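Local coordinates for inositol monophosphatase family protein (Staphylococcus aureus, PDB 5I3S) that probably hydrolyses inositol monophosphate or related sugar-phosphate esters, as a phosphatase of the FIG superfamily, at residues H60-E65 with T78-P84; D86-N90 with Y181-A185; K109-G113 with H125-G129; P206-A210 with L231-P236. All blocks are in the same frame, centred on the assembly; numbering follows the deposited sequence.

Contact 1. Residues H60-E65 with T78-P84; sequences HQVLGE and TVWVVDP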
loop_
_atom_site.group_PDB
_atom_site.type_symbol
_atom_site.label_atom_id
_atom_site.label_comp_id
_atom_site.label_asym_id
_atom_site.label_seq_id
_atom_site.Cartn_x
_atom_site.Cartn_y
_atom_site.Cartn_z
ATOM N N HIS A 60 -15.235 -3.727 -33.314
ATOM C CA HIS A 60 -15.184 -3.807 -31.848
ATOM C C HIS A 60 -15.543 -2.469 -31.213
ATOM O O HIS A 60 -15.336 -1.400 -31.795
ATOM C CB HIS A 60 -13.817 -4.301 -31.380
ATOM C CG HIS A 60 -13.586 -5.736 -31.688
ATOM N ND1 HIS A 60 -12.567 -6.463 -31.117
ATOM C CD2 HIS A 60 -14.271 -6.599 -32.472
ATOM C CE1 HIS A 60 -12.614 -7.709 -31.552
ATOM N NE2 HIS A 60 -13.646 -7.819 -32.371
ATOM N N GLN A 61 -16.156 -2.568 -30.040
ATOM C CA GLN A 61 -16.536 -1.411 -29.262
ATOM C C GLN A 61 -15.523 -1.249 -28.117
ATOM O O GLN A 61 -14.991 -2.237 -27.594
ATOM C CB GLN A 61 -17.941 -1.610 -28.695
ATOM C CG GLN A 61 -18.975 -2.239 -29.636
ATOM C CD GLN A 61 -20.384 -1.820 -29.244
ATOM O OE1 GLN A 61 -20.774 -0.655 -29.435
ATOM N NE2 GLN A 61 -21.158 -2.756 -28.687
ATOM N N VAL A 62 -15.284 -0.001 -27.742
ATOM C CA VAL A 62 -14.338 0.380 -26.693
ATOM C C VAL A 62 -15.081 1.206 -25.625
ATOM O O VAL A 62 -15.511 2.340 -25.897
ATOM C CB VAL A 62 -13.166 1.193 -27.286
ATOM C CG1 VAL A 62 -12.256 1.785 -26.191
ATOM C CG2 VAL A 62 -12.357 0.304 -28.215
ATOM N N LEU A 63 -15.251 0.630 -24.432
ATOM C CA LEU A 63 -15.778 1.375 -23.276
ATOM C C LEU A 63 -14.617 1.896 -22.455
ATOM O O LEU A 63 -13.924 1.138 -21.787
ATOM C CB LEU A 63 -16.668 0.498 -22.424
ATOM C CG LEU A 63 -17.216 1.089 -21.131
ATOM C CD1 LEU A 63 -18.128 2.261 -21.437
ATOM C CD2 LEU A 63 -17.965 0.054 -20.300
ATOM N N GLY A 64 -14.394 3.200 -22.505
ATOM C CA GLY A 64 -13.190 3.775 -21.925
ATOM C C GLY A 64 -13.337 4.919 -20.925
ATOM O O GLY A 64 -14.319 5.689 -20.950
ATOM N N GLU A 65 -12.306 5.028 -20.074
ATOM C CA GLU A 65 -12.262 5.976 -18.977
ATOM C C GLU A 65 -12.206 7.366 -19.561
ATOM O O GLU A 65 -12.977 8.229 -19.149
ATOM C CB GLU A 65 -11.063 5.684 -18.048
ATOM C CG GLU A 65 -10.775 6.721 -16.935
ATOM C CD GLU A 65 -10.057 7.999 -17.427
ATOM O OE1 GLU A 65 -9.297 7.957 -18.416
ATOM O OE2 GLU A 65 -10.265 9.079 -16.833
ATOM N N THR A 78 -18.406 -7.351 -29.350
ATOM C CA THR A 78 -17.134 -7.442 -28.618
ATOM C C THR A 78 -16.813 -6.064 -28.037
ATOM O O THR A 78 -16.900 -5.064 -28.752
ATOM C CB THR A 78 -15.956 -8.039 -29.458
ATOM O OG1 THR A 78 -16.330 -9.328 -29.983
ATOM C CG2 THR A 78 -14.689 -8.228 -28.558
ATOM N N VAL A 79 -16.474 -6.038 -26.737
ATOM C CA VAL A 79 -16.281 -4.800 -26.007
ATOM C C VAL A 79 -14.989 -4.780 -25.184
ATOM O O VAL A 79 -14.791 -5.639 -24.340
ATOM C CB VAL A 79 -17.489 -4.513 -25.107
ATOM C CG1 VAL A 79 -17.289 -3.225 -24.334
ATOM C CG2 VAL A 79 -18.728 -4.413 -25.984
ATOM N N TRP A 80 -14.148 -3.766 -25.457
ATOM C CA TRP A 80 -12.883 -3.534 -24.760
ATOM C C TRP A 80 -13.182 -2.514 -23.692
ATOM O O TRP A 80 -13.585 -1.391 -24.026
ATOM C CB TRP A 80 -11.805 -2.977 -25.721
ATOM C CG TRP A 80 -11.263 -4.020 -26.707
ATOM C CD1 TRP A 80 -11.975 -4.727 -27.604
ATOM C CD2 TRP A 80 -9.902 -4.464 -26.851
ATOM N NE1 TRP A 80 -11.161 -5.557 -28.321
ATOM C CE2 TRP A 80 -9.884 -5.419 -27.881
ATOM C CE3 TRP A 80 -8.694 -4.118 -26.230
ATOM C CZ2 TRP A 80 -8.716 -6.047 -28.303
ATOM C CZ3 TRP A 80 -7.535 -4.749 -26.640
ATOM C CH2 TRP A 80 -7.552 -5.709 -27.657
ATOM N N VAL A 81 -12.996 -2.863 -22.422
ATOM C CA VAL A 81 -13.210 -1.838 -21.381
ATOM C C VAL A 81 -11.876 -1.428 -20.750
ATOM O O VAL A 81 -11.238 -2.232 -20.067
ATOM C CB VAL A 81 -14.406 -2.155 -20.418
ATOM C CG1 VAL A 81 -14.561 -3.620 -20.169
ATOM C CG2 VAL A 81 -14.367 -1.375 -19.130
ATOM N N VAL A 82 -11.446 -0.194 -21.023
ATOM C CA VAL A 82 -10.071 0.172 -20.734
ATOM C C VAL A 82 -9.940 1.335 -19.767
ATOM O O VAL A 82 -10.620 2.352 -19.931
ATOM C CB VAL A 82 -9.167 0.307 -22.027
ATOM C CG1 VAL A 82 -9.906 0.096 -23.321
ATOM C CG2 VAL A 82 -8.271 1.545 -22.066
ATOM N N ASP A 83 -9.060 1.169 -18.764
ATOM C CA ASP A 83 -8.533 2.316 -17.998
ATOM C C ASP A 83 -7.054 2.506 -18.380
ATOM O O ASP A 83 -6.177 1.701 -17.985
ATOM C CB ASP A 83 -8.698 2.153 -16.473
ATOM C CG ASP A 83 -8.519 3.501 -15.710
ATOM O OD1 ASP A 83 -8.052 4.477 -16.313
ATOM O OD2 ASP A 83 -8.797 3.577 -14.494
ATOM N N PRO A 84 -6.776 3.525 -19.191
ATOM C CA PRO A 84 -5.390 3.868 -19.547
ATOM C C PRO A 84 -4.482 4.008 -18.329
ATOM O O PRO A 84 -3.416 3.437 -18.367
ATOM C CB PRO A 84 -5.532 5.187 -20.337
ATOM C CG PRO A 84 -6.920 5.640 -20.036
ATOM C CD PRO A 84 -7.715 4.382 -19.930
#
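Two adjacent parallel strands, 61-64 and 78-83, form this contact at one margin of the larger mixed sheet of the sugar phosphatase fold, where 61-64 is the outermost strand and 78-83 leads into the DPIDGT signature of the inositol monophosphatase family. Their axes approach to 4.4 Å and run at 25° to each other. A regular parallel ladder joins them: Q61 N to T78 O (2.9 Å), W80 N to Q61 O (2.8 Å), L63 N to W80 O (2.7 Å), V82 N to L63 O (2.9 Å) and E65 N to V82 O (3.2 Å). Beta-branched valines suit such extended backbone. V62 and V82 share one face with W80, V62 and W80 packing on helix 37-56 and W80 also on helix 2-24; V79 and V81 share the other with L63, and V81 meets helix 206-218. G64, with no side chain, marks the end of strand 61-64. Beyond it, E65 and D83 bring like charges close, E65 OE1 lying 4.3 Å from D83 OD1, consistent with the acidic site that binds metal ions in relatives. At the opposite end the T78 side chain lies over the H60 ring in a CH-pi contact, T78 CB being 3.7 Å from the centroid, while the indole W80 NE1 donates to H60 ND1 at 3.3 Å.

Contact 2. Residues D86-N90 with Y181-A185; sequences DGTLN and YGSAA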
loop_
_atom_site.group_PDB
_atom_site.type_symbol
_atom_site.label_atom_id
_atom_site.label_comp_id
_atom_site.label_asym_id
_atom_site.label_seq_id
_atom_site.Cartn_x
_atom_site.Cartn_y
_atom_site.Cartn_z
ATOM N N ASP A 86 -5.087 3.480 -14.186
ATOM C CA ASP A 86 -5.751 3.266 -12.941
ATOM C C ASP A 86 -4.798 3.477 -11.754
ATOM O O ASP A 86 -3.814 2.739 -11.609
ATOM C CB ASP A 86 -6.345 1.842 -12.851
ATOM C CG ASP A 86 -7.324 1.708 -11.660
ATOM O OD1 ASP A 86 -7.943 2.716 -11.269
ATOM O OD2 ASP A 86 -7.448 0.627 -11.085
ATOM N N GLY A 87 -5.149 4.422 -10.885
ATOM C CA GLY A 87 -4.260 4.954 -9.909
ATOM C C GLY A 87 -3.596 6.257 -10.348
ATOM O O GLY A 87 -2.371 6.426 -10.194
ATOM N N THR A 88 -4.391 7.202 -10.842
ATOM C CA THR A 88 -3.798 8.444 -11.334
ATOM C C THR A 88 -3.063 9.227 -10.225
ATOM O O THR A 88 -2.003 9.811 -10.472
ATOM C CB THR A 88 -4.833 9.364 -12.052
ATOM O OG1 THR A 88 -5.957 9.532 -11.215
ATOM C CG2 THR A 88 -5.369 8.749 -13.327
ATOM N N LEU A 89 -3.607 9.266 -9.018
ATOM C CA LEU A 89 -2.873 9.867 -7.940
ATOM C C LEU A 89 -1.562 9.164 -7.638
ATOM O O LEU A 89 -0.562 9.840 -7.341
ATOM C CB LEU A 89 -3.686 9.950 -6.635
ATOM C CG LEU A 89 -4.747 11.044 -6.510
ATOM C CD1 LEU A 89 -5.453 10.976 -5.153
ATOM C CD2 LEU A 89 -4.139 12.420 -6.762
ATOM N N ASN A 90 -1.539 7.827 -7.653
ATOM C CA ASN A 90 -0.244 7.114 -7.541
ATOM C C ASN A 90 0.741 7.611 -8.642
ATOM O O ASN A 90 1.855 7.982 -8.356
ATOM C CB ASN A 90 -0.424 5.570 -7.531
ATOM C CG ASN A 90 -1.049 5.049 -6.219
ATOM O OD1 ASN A 90 -1.234 5.787 -5.257
ATOM N ND2 ASN A 90 -1.368 3.780 -6.190
ATOM N N TYR A 181 -3.840 0.850 -1.171
ATOM C CA TYR A 181 -2.736 1.027 -2.110
ATOM C C TYR A 181 -3.034 2.021 -3.182
ATOM O O TYR A 181 -2.128 2.514 -3.828
ATOM C CB TYR A 181 -2.367 -0.326 -2.717
ATOM C CG TYR A 181 -1.964 -1.395 -1.680
ATOM C CD1 TYR A 181 -0.897 -1.192 -0.798
ATOM C CD2 TYR A 181 -2.603 -2.621 -1.630
ATOM C CE1 TYR A 181 -0.510 -2.174 0.125
ATOM C CE2 TYR A 181 -2.231 -3.608 -0.711
ATOM C CZ TYR A 181 -1.191 -3.372 0.178
ATOM O OH TYR A 181 -0.843 -4.353 1.074
ATOM N N GLY A 182 -4.313 2.325 -3.393
ATOM C CA GLY A 182 -4.702 3.473 -4.214
ATOM C C GLY A 182 -4.906 3.139 -5.687
ATOM O O GLY A 182 -5.129 4.063 -6.460
ATOM N N SER A 183 -4.792 1.860 -6.074
ATOM C CA SER A 183 -5.150 1.423 -7.414
ATOM C C SER A 183 -6.104 0.239 -7.418
ATOM O O SER A 183 -5.690 -0.896 -7.235
ATOM C CB SER A 183 -3.921 0.998 -8.172
ATOM O OG SER A 183 -4.339 0.394 -9.383
ATOM N N ALA A 184 -7.366 0.489 -7.722
ATOM C CA ALA A 184 -8.388 -0.521 -7.614
ATOM C C ALA A 184 -8.088 -1.794 -8.378
ATOM O O ALA A 184 -8.261 -2.892 -7.837
ATOM C CB ALA A 184 -9.737 0.050 -7.998
ATOM N N ALA A 185 -7.582 -1.648 -9.606
ATOM C CA ALA A 185 -7.251 -2.811 -10.432
ATOM C C ALA A 185 -6.135 -3.654 -9.815
ATOM O O ALA A 185 -6.214 -4.922 -9.806
ATOM C CB ALA A 185 -6.853 -2.356 -11.826
HETATM O O HOH W 1 -8.466 3.633 -8.472
HETATM O O HOH W 2 -3.895 6.668 -7.330
#
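D86 reaches across with its carboxylate in the t rotamer, setting D86 OD2 2.7 Å from A185 N at the start of helix 184-193, where amides have no acceptor from a preceding turn. Water 1 donates to D86 OD1 at 3.0 Å and weakly accepts from A184 N at 3.4 Å. S183, also t, is the N-cap of this helix: its hydroxyl caps the amide of L186 weakly and donates to the backbone, S183 OG to D86 O at 3.3 Å. N90, in the m rotamer, donates from N90 ND2 to Y181 O at 2.8 Å; the same nitrogen also serves N97, and OD1 accepts from R179 of the second subunit. Water 2 bridges N90 N (2.6 Å) and G182 O (3.0 Å). The ring of Y181 swings away, its hydroxyl bonding Q94 of the second subunit. G87 and G182 have positive phi, where a side chain would jam against the preceding carbonyl; at G182 a CB would also clash with N90 OD1. A phosphate ion, probably from the crystallisation liquor, lies about 3 Å from G182. A helix N-terminus joined to the DGT segment is consistent with the active-site cleft of inositol monophosphatases.

Contact 3. Residues K109-G113 with H125-G129; sequences KPYAG and HAKVG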
loop_
_atom_site.group_PDB
_atom_site.type_symbol
_atom_site.label_atom_id
_atom_site.label_comp_id
_atom_site.label_asym_id
_atom_site.label_seq_id
_atom_site.Cartn_x
_atom_site.Cartn_y
_atom_site.Cartn_z
ATOM N N LYS A 109 -20.409 -11.266 -22.102
ATOM C CA LYS A 109 -19.769 -12.315 -21.320
ATOM C C LYS A 109 -18.234 -12.113 -21.275
ATOM O O LYS A 109 -17.620 -11.840 -22.320
ATOM C CB LYS A 109 -20.149 -13.687 -21.903
ATOM C CG LYS A 109 -21.243 -14.437 -21.120
ATOM C CD LYS A 109 -20.654 -15.464 -20.140
ATOM C CE LYS A 109 -21.485 -15.663 -18.871
ATOM N NZ LYS A 109 -21.297 -14.554 -17.881
ATOM N N PRO A 110 -17.616 -12.231 -20.068
ATOM C CA PRO A 110 -16.160 -12.130 -19.892
ATOM C C PRO A 110 -15.315 -13.056 -20.772
ATOM O O PRO A 110 -15.497 -14.268 -20.709
ATOM C CB PRO A 110 -15.952 -12.530 -18.425
ATOM C CG PRO A 110 -17.251 -12.263 -17.754
ATOM C CD PRO A 110 -18.316 -12.447 -18.789
ATOM N N TYR A 111 -14.369 -12.504 -21.539
ATOM C CA TYR A 111 -13.442 -13.325 -22.345
ATOM C C TYR A 111 -12.038 -13.271 -21.747
ATOM O O TYR A 111 -11.463 -14.298 -21.447
ATOM C CB TYR A 111 -13.430 -12.844 -23.805
ATOM C CG TYR A 111 -12.318 -13.377 -24.727
ATOM C CD1 TYR A 111 -12.401 -14.650 -25.333
ATOM C CD2 TYR A 111 -11.225 -12.581 -25.057
ATOM C CE1 TYR A 111 -11.401 -15.109 -26.206
ATOM C CE2 TYR A 111 -10.218 -13.037 -25.912
ATOM C CZ TYR A 111 -10.298 -14.298 -26.492
ATOM O OH TYR A 111 -9.257 -14.730 -27.353
ATOM N N ALA A 112 -11.486 -12.082 -21.567
ATOM C CA ALA A 112 -10.114 -11.966 -21.086
ATOM C C ALA A 112 -9.957 -10.722 -20.214
ATOM O O ALA A 112 -10.676 -9.755 -20.422
ATOM C CB ALA A 112 -9.159 -11.894 -22.278
ATOM N N GLY A 113 -9.017 -10.760 -19.273
ATOM C CA GLY A 113 -8.627 -9.587 -18.496
ATOM C C GLY A 113 -7.103 -9.383 -18.317
ATOM O O GLY A 113 -6.305 -10.377 -18.242
ATOM N N HIS A 125 -2.745 -11.400 -16.063
ATOM C CA HIS A 125 -3.573 -11.760 -17.193
ATOM C C HIS A 125 -4.193 -13.163 -17.060
ATOM O O HIS A 125 -3.718 -14.025 -16.296
ATOM C CB HIS A 125 -2.800 -11.582 -18.529
ATOM C CG HIS A 125 -1.610 -12.469 -18.652
ATOM N ND1 HIS A 125 -1.535 -13.499 -19.568
ATOM C CD2 HIS A 125 -0.443 -12.491 -17.962
ATOM C CE1 HIS A 125 -0.374 -14.125 -19.420
ATOM N NE2 HIS A 125 0.307 -13.525 -18.463
ATOM N N ALA A 126 -5.284 -13.347 -17.803
ATOM C CA ALA A 126 -6.191 -14.499 -17.657
ATOM C C ALA A 126 -7.137 -14.512 -18.842
ATOM O O ALA A 126 -7.657 -13.462 -19.237
ATOM C CB ALA A 126 -6.983 -14.379 -16.377
ATOM N N LYS A 127 -7.302 -15.658 -19.468
ATOM C CA LYS A 127 -8.361 -15.818 -20.460
ATOM C C LYS A 127 -9.373 -16.611 -19.719
ATOM O O LYS A 127 -8.982 -17.527 -19.011
ATOM C CB LYS A 127 -7.853 -16.536 -21.717
ATOM C CG LYS A 127 -8.946 -16.963 -22.691
ATOM C CD LYS A 127 -8.390 -17.452 -24.025
ATOM C CE LYS A 127 -9.366 -18.352 -24.811
ATOM N NZ LYS A 127 -10.828 -18.144 -24.573
ATOM N N VAL A 128 -10.654 -16.246 -19.807
ATOM C CA VAL A 128 -11.704 -17.006 -19.074
ATOM C C VAL A 128 -11.542 -18.517 -19.373
ATOM O O VAL A 128 -11.379 -18.901 -20.530
ATOM C CB VAL A 128 -13.158 -16.497 -19.353
ATOM C CG1 VAL A 128 -13.572 -16.829 -20.767
ATOM C CG2 VAL A 128 -14.162 -17.136 -18.396
ATOM N N GLY A 129 -11.549 -19.355 -18.337
ATOM C CA GLY A 129 -11.364 -20.819 -18.497
ATOM C C GLY A 129 -9.935 -21.382 -18.486
ATOM O O GLY A 129 -9.750 -22.576 -18.278
#
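A beta hairpin, strands 109-117 and 122-127, contains this contact in the middle of the larger mixed sheet, and its first strand carries a classic beta bulge: Y111 and A112 both face I104 on the neighbouring strand 99-106. The segments run antiparallel, at 157° between N-to-C directions. V128 N donates to Y111 O at 2.7 Å; G113 and A126 then form a hydrogen-bonded pair, G113 N to A126 O at 3.0 Å and A126 N to G113 O at a weak 3.2 Å. Between them, A112 and K127 are a non-hydrogen-bonded pair, with A112 CA 4.3 Å from K127 CA. Side chains suit the cover on each face. A112 is small enough to lie beneath Y4 of helix 2-24, and A126 beneath V214 and I215 of helix 206-218, while G113 adds no bulk on the A126 face. K127 stretches out in a largely trans chain, so that K127 NZ comes 3.5 Å from Y111 CE1. At the far end V128 CG1 packs against P110 O at 3.2 Å. H125 turns its imidazole away to Y4 and G135. Across these two segments every hydrogen bond runs from main chain to main chain, so the pairing itself is made by the backbone.

Contact 4. Residues P206-A210 with L231-P236; sequences PWDFA and LTISGP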
loop_
_atom_site.group_PDB
_atom_site.type_symbol
_atom_site.label_atom_id
_atom_site.label_comp_id
_atom_site.label_asym_id
_atom_site.label_seq_id
_atom_site.Cartn_x
_atom_site.Cartn_y
_atom_site.Cartn_z
ATOM N N PRO A 206 -16.666 0.616 -14.343
ATOM C CA PRO A 206 -16.453 -0.682 -14.957
ATOM C C PRO A 206 -15.013 -0.921 -15.422
ATOM O O PRO A 206 -14.502 -2.058 -15.317
ATOM C CB PRO A 206 -17.389 -0.691 -16.159
ATOM C CG PRO A 206 -18.214 0.552 -16.120
ATOM C CD PRO A 206 -17.798 1.359 -14.936
ATOM N N TRP A 207 -14.391 0.139 -15.924
ATOM C CA TRP A 207 -13.004 0.090 -16.392
ATOM C C TRP A 207 -11.964 -0.070 -15.261
ATOM O O TRP A 207 -10.826 -0.427 -15.541
ATOM C CB TRP A 207 -12.648 1.319 -17.256
ATOM C CG TRP A 207 -12.971 2.653 -16.670
ATOM C CD1 TRP A 207 -12.253 3.329 -15.747
ATOM C CD2 TRP A 207 -14.105 3.487 -16.981
ATOM N NE1 TRP A 207 -12.869 4.537 -15.449
ATOM C CE2 TRP A 207 -14.002 4.652 -16.199
ATOM C CE3 TRP A 207 -15.198 3.351 -17.840
ATOM C CZ2 TRP A 207 -14.950 5.691 -16.258
ATOM C CZ3 TRP A 207 -16.137 4.379 -17.900
ATOM C CH2 TRP A 207 -16.001 5.531 -17.120
ATOM N N ASP A 208 -12.357 0.147 -14.013
ATOM C CA ASP A 208 -11.467 -0.181 -12.896
ATOM C C ASP A 208 -11.552 -1.661 -12.415
ATOM O O ASP A 208 -10.591 -2.179 -11.862
ATOM C CB ASP A 208 -11.693 0.761 -11.737
ATOM C CG ASP A 208 -11.418 2.232 -12.092
ATOM O OD1 ASP A 208 -12.290 3.048 -11.737
ATOM O OD2 ASP A 208 -10.415 2.553 -12.757
ATOM N N PHE A 209 -12.660 -2.344 -12.649
ATOM C CA PHE A 209 -12.739 -3.720 -12.230
ATOM C C PHE A 209 -12.775 -4.757 -13.303
ATOM O O PHE A 209 -12.515 -5.923 -13.000
ATOM C CB PHE A 209 -13.887 -3.951 -11.253
ATOM C CG PHE A 209 -15.231 -3.564 -11.772
ATOM C CD1 PHE A 209 -15.905 -4.372 -12.664
ATOM C CD2 PHE A 209 -15.835 -2.386 -11.325
ATOM C CE1 PHE A 209 -17.166 -4.036 -13.091
ATOM C CE2 PHE A 209 -17.089 -2.025 -11.766
ATOM C CZ PHE A 209 -17.761 -2.871 -12.638
ATOM N N ALA A 210 -13.064 -4.371 -14.539
ATOM C CA ALA A 210 -13.269 -5.367 -15.603
ATOM C C ALA A 210 -12.108 -6.320 -15.802
ATOM O O ALA A 210 -12.309 -7.517 -15.820
ATOM C CB ALA A 210 -13.622 -4.689 -16.908
ATOM N N LEU A 231 -21.392 -8.204 -10.286
ATOM C CA LEU A 231 -20.813 -7.079 -11.018
ATOM C C LEU A 231 -20.934 -7.305 -12.480
ATOM O O LEU A 231 -20.764 -8.402 -12.951
ATOM C CB LEU A 231 -19.326 -6.899 -10.710
ATOM C CG LEU A 231 -19.049 -6.639 -9.247
ATOM C CD1 LEU A 231 -17.556 -6.618 -8.990
ATOM C CD2 LEU A 231 -19.708 -5.352 -8.800
ATOM N N THR A 232 -21.211 -6.244 -13.206
ATOM C CA THR A 232 -21.329 -6.309 -14.638
ATOM C C THR A 232 -20.677 -5.047 -15.144
ATOM O O THR A 232 -20.443 -4.115 -14.369
ATOM C CB THR A 232 -22.808 -6.369 -15.120
ATOM O OG1 THR A 232 -23.508 -5.177 -14.742
ATOM C CG2 THR A 232 -23.538 -7.578 -14.523
ATOM N N ILE A 233 -20.417 -5.004 -16.448
ATOM C CA ILE A 233 -19.777 -3.844 -17.071
ATOM C C ILE A 233 -20.776 -2.812 -17.591
ATOM O O ILE A 233 -20.389 -1.844 -18.221
ATOM C CB ILE A 233 -18.738 -4.257 -18.144
ATOM C CG1 ILE A 233 -19.376 -5.133 -19.234
ATOM C CG2 ILE A 233 -17.603 -5.001 -17.461
ATOM C CD1 ILE A 233 -18.620 -5.033 -20.545
ATOM N N SER A 234 -22.051 -2.972 -17.254
ATOM C CA SER A 234 -23.086 -2.072 -17.738
ATOM C C SER A 234 -23.157 -0.802 -16.908
ATOM O O SER A 234 -23.732 0.184 -17.355
ATOM C CB SER A 234 -24.456 -2.799 -17.728
ATOM O OG SER A 234 -24.772 -3.255 -16.408
ATOM N N GLY A 235 -22.650 -0.831 -15.685
ATOM C CA GLY A 235 -22.566 0.378 -14.893
ATOM C C GLY A 235 -21.562 0.413 -13.738
ATOM O O GLY A 235 -21.021 -0.607 -13.319
ATOM N N PRO A 236 -21.303 1.613 -13.207
ATOM C CA PRO A 236 -20.507 1.669 -11.984
ATOM C C PRO A 236 -21.193 0.891 -10.837
ATOM O O PRO A 236 -22.402 0.653 -10.905
ATOM C CB PRO A 236 -20.464 3.170 -11.662
ATOM C CG PRO A 236 -21.716 3.738 -12.327
ATOM C CD PRO A 236 -21.829 2.942 -13.597
#
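The loosely bonded first turn of helix 206-218, which carries the WD motif (W207-D208) of the inositol monophosphatase family, packs here on the loop that runs from strand 222-224 to strand 237-242. P206 suits the first turn, where its lack of an amide hydrogen costs no helical bond, and A210 N still donates to P206 O at 2.8 Å. Its ring meets the loop: P206 CB is 3.8 Å from I233 O and 4.3 Å from I233 CB, and P206 CD is 3.9 Å from P236 N. W207 and D208 take no part in this interface. The W207 side chain instead packs on E65, V81 and D83, and D208 stands close to the like-charged D83 and D86. F209 brings the helix back to the loop, which covers 77 Å² of it. The edge of its ring approaches two carbonyls, F209 CZ lying 3.4 Å from T232 O and 4.0 Å from G235 O, while F209 CE1 touches L231 CB at 4.3 Å. A large flat ring can thus meet both apolar side chains and the loop's backbone. A210, small and buried, completes the helical side, with A210 CB 4.0 Å from I233 CG2.

Overall arrangement
Contacts 1, 2 and 4 converge on one acidic site, where the family's signature motifs meet. D83 OD2 of contact 1 lies 2.6 Å from D208 OD2 of contact 4, and D86 OD1 of contact 2 lies 2.9 Å from D208 OD2. Carboxylates so close are consistent with the metal-binding site known in relatives, and the phosphate near G182 may mark the same cleft. W207 of contact 4 also packs on contact 1, W207 NE1 being 3.4 Å from E65 CB. Contact 3 shares the sheet of contact 1, centres 14 Å apart, but lies away from this site, about 22 Å from contact 2 between centres, and is nested within the loop contact 2 closes.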